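Long-range contacts in cytochrome c (PDB 6RTE), which acts as the dihydro-heme d1 dehydrogenase NirN of heme d1 biosynthesis, combining a heme c domain with an eight-bladed beta-propeller: residues 458-463 with 472-477; 131-136 with 211-216; 155-160 with 171-176. One frame throughout, in Å; residues are numbered along the deposited sequence.

In the fold
After the helices of the heme c domain, the chain meets contact 2 first: the 131-136 loop, on its way to the first propeller strand, lies against 211-216, the outermost strand of its blade, and so closes a loop of 74 residues. Nested within that loop is contact 3, the open end of the hairpin of strands 159-164 and 169-175, whose nearest atoms come within about 5 Å of contact 2 without touching. Contact 1 follows later, as the hairpin of the two central strands in the sheet 449-488. The chain then returns in strand 491-496, which pairs with strand 150-154 in the sheet of contact 3, joining the propeller's two ends in one blade.

Contact 1 (458-463 with 472-477); sequences GRYALL and LVVYDA
Segments 460-463 and 472-476 run antiparallel with axes 4.6 Å apart at closest and 154° between their directions, Ala-461/Tyr-475 and Leu-463/Val-473 forming hydrogen-bonded pairs and Tyr-460/Asp-476 and Leu-462/Val-474 non-hydrogen-bonded ones. The nearly straight bonds between Leu-463 N and Val-473 O and between Val-473 N and Leu-463 O are 2.9 Å long. Tyr-475 O accepts from Ala-461 N and also lies at the edge of the Tyr-460 ring. With CG beside its backbone N (chi1 -74°), Tyr-475 leans back toward Leu-463, which crosses it at about a right angle, Leu-463 CD2 lying 3.7 Å from Tyr-475 CE1. Ala-461 O lies at this ring's edge, and the small Ala-461 side chain packs on Val-452 and Phe-454. On the other face the branched aliphatics pack side against side: Leu-462 CB meets Leu-472 CD1 at 4.1 Å, and Val-474 holds CG2 toward Leu-462 and CG1 toward Tyr-460. Where the strands end, Ala-477 N reaches Arg-459 O at 2.9 Å, from above the carbonyl plane. These are the two central strands of a four-stranded blade, flanked by 449-454 and 482-488; Leu-462 and Leu-472 pack on strand 150-154 of the next blade, and Val-473 and Tyr-475 on Pro-443.

Contact 2 (131-136 with 211-216); sequences HPLATL and KVVAEV
His-131 ND1 donates to Val-212 O over 3.0 Å, the oxygen lying in the plane of the imidazole, and this bond holds the ring in place. Across one face of the ring runs Lys-211, nearly at right angles: its CD is 3.9 Å from the His-131 ring centroid, 16° off the normal, a CH-pi contact. A lysine's methylenes suit this place, lying over the ring while still carrying an amino group; extended through chi3, the chain bends at chi4 (-56°), keeping Lys-211 NZ beside the rim, 3.7 Å from His-131 NE2. The backbones touch more loosely, through a weak bond from His-131 N to Val-213 O and a 3.4 Å CA-H...O approach of Val-213 CA to His-131 O. Strand 211-217 is the outermost of its propeller blade, and Val-213 with Ala-214 forms a classic beta bulge opposite Leu-204. Beyond His-131 the chain enters a 3-10 turn closed at Pro-132 O, which takes Thr-135 N (2.9 Å) and Thr-135 OG1 (2.6 Å). The turn brings two leucines back to the strand: Leu-133 CD2 meets Val-213 CG2 at 3.8 Å, Leu-136 CD2 meets Lys-211 CD at 3.9 Å, and both leucines touch Asp-206 of the adjacent strand.

Contact 3 (155-160 with 171-176); sequences SGDHHV and IARFPS
With chi1 at -172° the Arg-173 chain runs out away from its own N and stays extended to NE, while Asp-157 turns CG between its N and carbonyl carbon (chi1 45°); the guanidinium thus lies flat against the His-159 ring, and Asp-157 OD2 meets the guanidinium's edge. Arg-173 NH2 and Asp-157 OD2 form a salt bridge of 3.0 Å, in the guanidinium plane but above that of the carboxylate, and a water spans Asp-157 OD2 and Arg-173 NH1. Guanidinium and imidazole are stacked almost parallel (planes at 4°), their centres 3.9 Å apart. The opposite face of His-159 receives Pro-175 CA, 3.7 Å from the ring centroid, so the imidazole is sandwiched, each partner offset toward the rim, between the guanidinium and the proline. A bent bond of 2.9 Å from His-159 ND1 to Asp-157 O, met from above the carbonyl plane, helps to restrain the ring's rotation. Pro-175 costs the pairing nothing: it stands opposite His-159 in a non-hydrogen-bonded pair, where no N-H is needed. The bonds fall on its neighbours, Val-160 N to Phe-174 O at 2.8 Å with its reciprocal, and Ser-176 N to His-158 O at 2.9 Å. Val-160 CB lies over a face of Phe-174, 3.5 Å from CZ. His-158 and His-159 form a G1 bulge opposite Glu-154, and the His-158 side chain lies about 4 Å from heme c. Strand 169-175 is the outer edge of its blade; Glu-154 of strand 150-154 binds Arg-173 NE, and Phe-174 packs on Phe-195 and stacks on Tyr-205 of the following blade.

Contact 1 (458-463 with 472-477)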
loop_
_atom_site.group_PDB
_atom_site.type_symbol
_atom_site.label_atom_id
_atom_site.label_comp_id
_atom_site.label_asym_id
_atom_site.label_seq_id
_atom_site.Cartn_x
_atom_site.Cartn_y
_atom_site.Cartn_z
ATOM N N GLY A 458 17.444 -13.820 4.291
ATOM C CA GLY A 458 16.885 -14.581 3.189
ATOM C C GLY A 458 16.706 -16.059 3.436
ATOM O O GLY A 458 16.329 -16.783 2.504
ATOM N N ARG A 459 16.959 -16.541 4.657
ATOM C CA ARG A 459 16.849 -17.969 4.933
ATOM C C ARG A 459 15.407 -18.465 4.941
ATOM O O ARG A 459 15.176 -19.658 4.706
ATOM C CB ARG A 459 17.499 -18.306 6.276
ATOM C CG ARG A 459 19.012 -18.469 6.224
ATOM C CD ARG A 459 19.541 -18.973 7.566
ATOM N NE ARG A 459 19.172 -18.074 8.662
ATOM C CZ ARG A 459 18.941 -18.459 9.916
ATOM N NH1 ARG A 459 18.607 -17.553 10.829
ATOM N NH2 ARG A 459 19.029 -19.742 10.260
ATOM N N TYR A 460 14.435 -17.592 5.210
ATOM C CA TYR A 460 13.036 -17.995 5.276
ATOM C C TYR A 460 12.171 -17.016 4.500
ATOM O O TYR A 460 12.474 -15.826 4.414
ATOM C CB TYR A 460 12.536 -18.078 6.722
ATOM C CG TYR A 460 13.284 -19.080 7.564
ATOM C CD1 TYR A 460 12.948 -20.425 7.536
ATOM C CD2 TYR A 460 14.329 -18.680 8.388
ATOM C CE1 TYR A 460 13.633 -21.348 8.306
ATOM C CE2 TYR A 460 15.016 -19.593 9.161
ATOM C CZ TYR A 460 14.663 -20.924 9.116
ATOM O OH TYR A 460 15.344 -21.839 9.883
ATOM N N ALA A 461 11.078 -17.540 3.941
ATOM C CA ALA A 461 10.105 -16.753 3.200
ATOM C C ALA A 461 8.748 -16.883 3.875
ATOM O O ALA A 461 8.358 -17.974 4.299
ATOM C CB ALA A 461 10.019 -17.213 1.738
ATOM N N LEU A 462 8.033 -15.767 3.980
ATOM C CA LEU A 462 6.756 -15.712 4.691
ATOM C C LEU A 462 5.645 -15.401 3.693
ATOM O O LEU A 462 5.606 -14.306 3.116
ATOM C CB LEU A 462 6.802 -14.674 5.809
ATOM C CG LEU A 462 7.569 -15.112 7.061
ATOM C CD1 LEU A 462 9.067 -15.239 6.802
ATOM C CD2 LEU A 462 7.295 -14.147 8.199
ATOM N N LEU A 463 4.746 -16.366 3.504
ATOM C CA LEU A 463 3.645 -16.281 2.554
ATOM C C LEU A 463 2.326 -16.054 3.283
ATOM O O LEU A 463 2.117 -16.554 4.391
ATOM C CB LEU A 463 3.549 -17.569 1.722
ATOM C CG LEU A 463 4.526 -17.756 0.558
ATOM C CD1 LEU A 463 5.988 -17.643 0.981
ATOM C CD2 LEU A 463 4.267 -19.111 -0.112
ATOM N N LEU A 472 -0.179 -17.045 8.122
ATOM C CA LEU A 472 1.189 -16.696 7.758
ATOM C C LEU A 472 1.992 -17.998 7.751
ATOM O O LEU A 472 2.158 -18.630 8.800
ATOM C CB LEU A 472 1.751 -15.693 8.763
ATOM C CG LEU A 472 3.059 -14.958 8.485
ATOM C CD1 LEU A 472 2.959 -14.150 7.221
ATOM C CD2 LEU A 472 3.406 -14.051 9.667
ATOM N N VAL A 473 2.470 -18.409 6.577
ATOM C CA VAL A 473 3.158 -19.687 6.412
ATOM C C VAL A 473 4.636 -19.422 6.178
ATOM O O VAL A 473 5.008 -18.716 5.226
ATOM C CB VAL A 473 2.567 -20.510 5.254
ATOM C CG1 VAL A 473 3.084 -21.953 5.313
ATOM C CG2 VAL A 473 1.055 -20.473 5.299
ATOM N N VAL A 474 5.477 -19.999 7.040
ATOM C CA VAL A 474 6.923 -19.812 7.000
ATOM C C VAL A 474 7.536 -20.976 6.234
ATOM O O VAL A 474 7.234 -22.141 6.516
ATOM C CB VAL A 474 7.515 -19.719 8.416
ATOM C CG1 VAL A 474 9.022 -19.407 8.370
ATOM C CG2 VAL A 474 6.775 -18.666 9.230
ATOM N N TYR A 475 8.400 -20.658 5.269
ATOM C CA TYR A 475 9.069 -21.641 4.436
ATOM C C TYR A 475 10.577 -21.462 4.529
ATOM O O TYR A 475 11.073 -20.333 4.556
ATOM C CB TYR A 475 8.664 -21.506 2.964
ATOM C CG TYR A 475 7.281 -21.999 2.624
ATOM C CD1 TYR A 475 6.167 -21.202 2.844
ATOM C CD2 TYR A 475 7.093 -23.247 2.052
ATOM C CE1 TYR A 475 4.899 -21.646 2.521
ATOM C CE2 TYR A 475 5.828 -23.698 1.724
ATOM C CZ TYR A 475 4.736 -22.890 1.962
ATOM O OH TYR A 475 3.477 -23.332 1.640
ATOM N N ASP A 476 11.300 -22.576 4.560
ATOM C CA ASP A 476 12.740 -22.541 4.345
ATOM C C ASP A 476 13.001 -22.163 2.890
ATOM O O ASP A 476 12.573 -22.874 1.973
ATOM C CB ASP A 476 13.357 -23.899 4.683
ATOM C CG ASP A 476 14.876 -23.875 4.664
ATOM O OD1 ASP A 476 15.459 -23.288 3.729
ATOM O OD2 ASP A 476 15.489 -24.456 5.590
ATOM N N ALA A 477 13.694 -21.042 2.679
ATOM C CA ALA A 477 13.800 -20.466 1.342
ATOM C C ALA A 477 14.653 -21.302 0.398
ATOM O O ALA A 477 14.540 -21.135 -0.820
ATOM C CB ALA A 477 14.367 -19.048 1.426
#

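Contact 2 (131-136 with 211-216)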
loop_
_atom_site.group_PDB
_atom_site.type_symbol
_atom_site.label_atom_id
_atom_site.label_comp_id
_atom_site.label_asym_id
_atom_site.label_seq_id
_atom_site.Cartn_x
_atom_site.Cartn_y
_atom_site.Cartn_z
ATOM N N HIS A 131 2.146 8.872 23.152
ATOM C CA HIS A 131 3.478 8.577 23.697
ATOM C C HIS A 131 4.520 9.322 22.878
ATOM O O HIS A 131 5.163 8.751 21.987
ATOM C CB HIS A 131 3.761 7.069 23.687
ATOM C CG HIS A 131 2.765 6.260 24.459
ATOM N ND1 HIS A 131 1.726 5.591 23.851
ATOM C CD2 HIS A 131 2.642 6.019 25.784
ATOM C CE1 HIS A 131 1.005 4.973 24.769
ATOM N NE2 HIS A 131 1.544 5.211 25.951
ATOM N N PRO A 132 4.715 10.611 23.151
ATOM C CA PRO A 132 5.708 11.383 22.390
ATOM C C PRO A 132 7.100 10.772 22.499
ATOM O O PRO A 132 7.527 10.334 23.571
ATOM C CB PRO A 132 5.653 12.776 23.038
ATOM C CG PRO A 132 4.322 12.822 23.775
ATOM C CD PRO A 132 4.050 11.417 24.197
ATOM N N LEU A 133 7.819 10.764 21.368
ATOM C CA LEU A 133 9.155 10.172 21.336
ATOM C C LEU A 133 10.096 10.816 22.342
ATOM O O LEU A 133 10.972 10.143 22.898
ATOM C CB LEU A 133 9.751 10.294 19.940
ATOM C CG LEU A 133 9.275 9.286 18.902
ATOM C CD1 LEU A 133 9.925 9.674 17.572
ATOM C CD2 LEU A 133 9.619 7.872 19.309
ATOM N N ALA A 134 9.957 12.122 22.570
ATOM C CA ALA A 134 10.808 12.788 23.559
ATOM C C ALA A 134 10.687 12.154 24.936
ATOM O O ALA A 134 11.621 12.249 25.746
ATOM C CB ALA A 134 10.459 14.276 23.638
ATOM N N THR A 135 9.553 11.513 25.232
ATOM C CA THR A 135 9.321 10.930 26.547
ATOM C C THR A 135 9.679 9.452 26.624
ATOM O O THR A 135 9.529 8.855 27.690
ATOM C CB THR A 135 7.851 11.091 26.968
ATOM O OG1 THR A 135 7.023 10.274 26.127
ATOM C CG2 THR A 135 7.404 12.552 26.869
ATOM N N LEU A 136 10.136 8.848 25.530
ATOM C CA LEU A 136 10.368 7.416 25.546
ATOM C C LEU A 136 11.856 7.103 25.479
ATOM O O LEU A 136 12.591 7.753 24.725
ATOM C CB LEU A 136 9.671 6.733 24.366
ATOM C CG LEU A 136 8.140 6.763 24.323
ATOM C CD1 LEU A 136 7.662 6.260 22.980
ATOM C CD2 LEU A 136 7.535 5.932 25.448
ATOM N N LYS A 211 4.778 1.023 21.117
ATOM C CA LYS A 211 3.778 2.022 21.476
ATOM C C LYS A 211 3.426 2.886 20.283
ATOM O O LYS A 211 4.293 3.213 19.461
ATOM C CB LYS A 211 4.286 2.922 22.614
ATOM C CG LYS A 211 4.243 2.260 23.990
ATOM C CD LYS A 211 4.922 3.130 25.026
ATOM C CE LYS A 211 4.888 2.465 26.399
ATOM N NZ LYS A 211 3.488 2.158 26.787
ATOM N N VAL A 212 2.144 3.254 20.186
ATOM C CA VAL A 212 1.728 4.303 19.275
ATOM C C VAL A 212 2.281 5.629 19.778
ATOM O O VAL A 212 2.060 6.010 20.932
ATOM C CB VAL A 212 0.192 4.350 19.161
ATOM C CG1 VAL A 212 -0.240 5.506 18.294
ATOM C CG2 VAL A 212 -0.363 3.034 18.616
ATOM N N VAL A 213 2.998 6.335 18.909
ATOM C CA VAL A 213 3.587 7.632 19.246
ATOM C C VAL A 213 2.609 8.764 18.949
ATOM O O VAL A 213 2.378 9.646 19.786
ATOM C CB VAL A 213 4.900 7.823 18.453
ATOM C CG1 VAL A 213 5.404 9.268 18.566
ATOM C CG2 VAL A 213 5.958 6.825 18.925
ATOM N N ALA A 214 2.049 8.761 17.746
ATOM C CA ALA A 214 1.165 9.831 17.320
ATOM C C ALA A 214 0.260 9.319 16.210
ATOM O O ALA A 214 0.557 8.317 15.549
ATOM C CB ALA A 214 1.964 11.049 16.836
ATOM N N GLU A 215 -0.845 10.036 16.010
ATOM C CA GLU A 215 -1.719 9.817 14.875
ATOM C C GLU A 215 -2.274 11.161 14.423
ATOM O O GLU A 215 -2.450 12.085 15.224
ATOM C CB GLU A 215 -2.893 8.882 15.195
ATOM C CG GLU A 215 -2.486 7.502 15.713
ATOM C CD GLU A 215 -3.682 6.565 15.792
ATOM O OE1 GLU A 215 -4.423 6.635 16.800
ATOM O OE2 GLU A 215 -3.896 5.788 14.828
ATOM N N VAL A 216 -2.560 11.257 13.131
ATOM C CA VAL A 216 -3.138 12.461 12.556
ATOM C C VAL A 216 -3.993 12.008 11.383
ATOM O O VAL A 216 -3.741 10.965 10.774
ATOM C CB VAL A 216 -2.046 13.486 12.160
ATOM C CG1 VAL A 216 -1.300 13.090 10.885
ATOM C CG2 VAL A 216 -2.627 14.897 12.033
#

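Contact 3 (155-160 with 171-176)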
loop_
_atom_site.group_PDB
_atom_site.type_symbol
_atom_site.label_atom_id
_atom_site.label_comp_id
_atom_site.label_asym_id
_atom_site.label_seq_id
_atom_site.Cartn_x
_atom_site.Cartn_y
_atom_site.Cartn_z
ATOM N N SER A 155 -5.528 -7.852 7.989
ATOM C CA SER A 155 -6.553 -6.992 7.403
ATOM C C SER A 155 -7.971 -7.463 7.708
ATOM O O SER A 155 -8.905 -6.666 7.599
ATOM C CB SER A 155 -6.340 -6.895 5.892
ATOM O OG SER A 155 -6.768 -8.076 5.233
ATOM N N GLY A 156 -8.151 -8.727 8.085
ATOM C CA GLY A 156 -9.487 -9.233 8.356
ATOM C C GLY A 156 -10.132 -8.603 9.576
ATOM O O GLY A 156 -11.343 -8.364 9.594
ATOM N N ASP A 157 -9.343 -8.343 10.624
ATOM C CA ASP A 157 -9.848 -7.710 11.839
ATOM C C ASP A 157 -9.086 -6.432 12.169
ATOM O O ASP A 157 -9.196 -5.918 13.284
ATOM C CB ASP A 157 -9.809 -8.686 13.022
ATOM C CG ASP A 157 -8.497 -9.459 13.122
ATOM O OD1 ASP A 157 -7.513 -9.094 12.440
ATOM O OD2 ASP A 157 -8.461 -10.447 13.895
ATOM N N HIS A 158 -8.328 -5.910 11.211
ATOM C CA HIS A 158 -7.668 -4.612 11.330
ATOM C C HIS A 158 -6.812 -4.544 12.592
ATOM O O HIS A 158 -6.989 -3.702 13.475
ATOM C CB HIS A 158 -8.712 -3.502 11.259
ATOM C CG HIS A 158 -9.608 -3.641 10.071
ATOM N ND1 HIS A 158 -9.169 -3.404 8.786
ATOM C CD2 HIS A 158 -10.890 -4.079 9.961
ATOM C CE1 HIS A 158 -10.158 -3.652 7.937
ATOM N NE2 HIS A 158 -11.208 -4.063 8.626
ATOM N N HIS A 159 -5.874 -5.476 12.653
ATOM C CA HIS A 159 -4.821 -5.491 13.648
ATOM C C HIS A 159 -3.478 -5.532 12.938
ATOM O O HIS A 159 -3.390 -5.793 11.735
ATOM C CB HIS A 159 -4.963 -6.696 14.591
ATOM C CG HIS A 159 -5.963 -6.489 15.682
ATOM N ND1 HIS A 159 -7.323 -6.495 15.455
ATOM C CD2 HIS A 159 -5.805 -6.253 17.005
ATOM C CE1 HIS A 159 -7.959 -6.288 16.594
ATOM N NE2 HIS A 159 -7.059 -6.134 17.550
ATOM N N VAL A 160 -2.427 -5.260 13.713
ATOM C CA VAL A 160 -1.047 -5.403 13.269
ATOM C C VAL A 160 -0.329 -6.249 14.308
ATOM O O VAL A 160 -0.488 -6.016 15.511
ATOM C CB VAL A 160 -0.346 -4.043 13.107
ATOM C CG1 VAL A 160 1.179 -4.227 12.906
ATOM C CG2 VAL A 160 -0.965 -3.250 11.961
ATOM N N ILE A 171 5.635 -10.524 19.304
ATOM C CA ILE A 171 6.030 -9.772 20.486
ATOM C C ILE A 171 5.052 -8.660 20.810
ATOM O O ILE A 171 5.147 -8.063 21.896
ATOM C CB ILE A 171 7.463 -9.205 20.360
ATOM C CG1 ILE A 171 7.571 -8.184 19.231
ATOM C CG2 ILE A 171 8.459 -10.343 20.128
ATOM C CD1 ILE A 171 8.919 -7.460 19.216
ATOM N N ALA A 172 4.109 -8.368 19.915
ATOM C CA ALA A 172 3.082 -7.368 20.159
ATOM C C ALA A 172 1.989 -7.531 19.111
ATOM O O ALA A 172 2.260 -7.948 17.978
ATOM C CB ALA A 172 3.650 -5.946 20.104
ATOM N N ARG A 173 0.767 -7.185 19.496
ATOM C CA ARG A 173 -0.353 -7.110 18.572
ATOM C C ARG A 173 -1.211 -5.933 19.007
ATOM O O ARG A 173 -1.436 -5.747 20.205
ATOM C CB ARG A 173 -1.149 -8.418 18.576
ATOM C CG ARG A 173 -2.216 -8.507 17.495
ATOM C CD ARG A 173 -2.957 -9.843 17.557
ATOM N NE ARG A 173 -3.855 -9.998 16.412
ATOM C CZ ARG A 173 -5.182 -9.868 16.451
ATOM N NH1 ARG A 173 -5.812 -9.592 17.589
ATOM N NH2 ARG A 173 -5.883 -10.025 15.336
ATOM N N PHE A 174 -1.646 -5.114 18.053
ATOM C CA PHE A 174 -2.453 -3.952 18.397
ATOM C C PHE A 174 -3.488 -3.703 17.306
ATOM O O PHE A 174 -3.259 -4.036 16.138
ATOM C CB PHE A 174 -1.584 -2.689 18.613
ATOM C CG PHE A 174 -0.681 -2.328 17.452
ATOM C CD1 PHE A 174 0.553 -2.938 17.294
ATOM C CD2 PHE A 174 -1.057 -1.358 16.542
ATOM C CE1 PHE A 174 1.395 -2.595 16.232
ATOM C CE2 PHE A 174 -0.226 -1.013 15.488
ATOM C CZ PHE A 174 1.002 -1.638 15.335
ATOM N N PRO A 175 -4.652 -3.160 17.671
ATOM C CA PRO A 175 -5.644 -2.803 16.648
ATOM C C PRO A 175 -5.200 -1.561 15.900
ATOM O O PRO A 175 -4.659 -0.621 16.488
ATOM C CB PRO A 175 -6.920 -2.553 17.458
ATOM C CG PRO A 175 -6.407 -2.071 18.785
ATOM C CD PRO A 175 -5.131 -2.849 19.033
ATOM N N SER A 176 -5.402 -1.580 14.588
ATOM C CA SER A 176 -4.992 -0.472 13.745
ATOM C C SER A 176 -6.201 0.375 13.366
ATOM O O SER A 176 -7.347 0.066 13.706
ATOM C CB SER A 176 -4.287 -0.986 12.489
ATOM O OG SER A 176 -5.197 -1.658 11.627
HETATM O O HOH W 1 -8.796 -10.087 17.037
HETATM O O HOH W 2 -8.942 -2.429 14.858
HETATM O O HOH W 3 -4.707 -3.761 9.975
#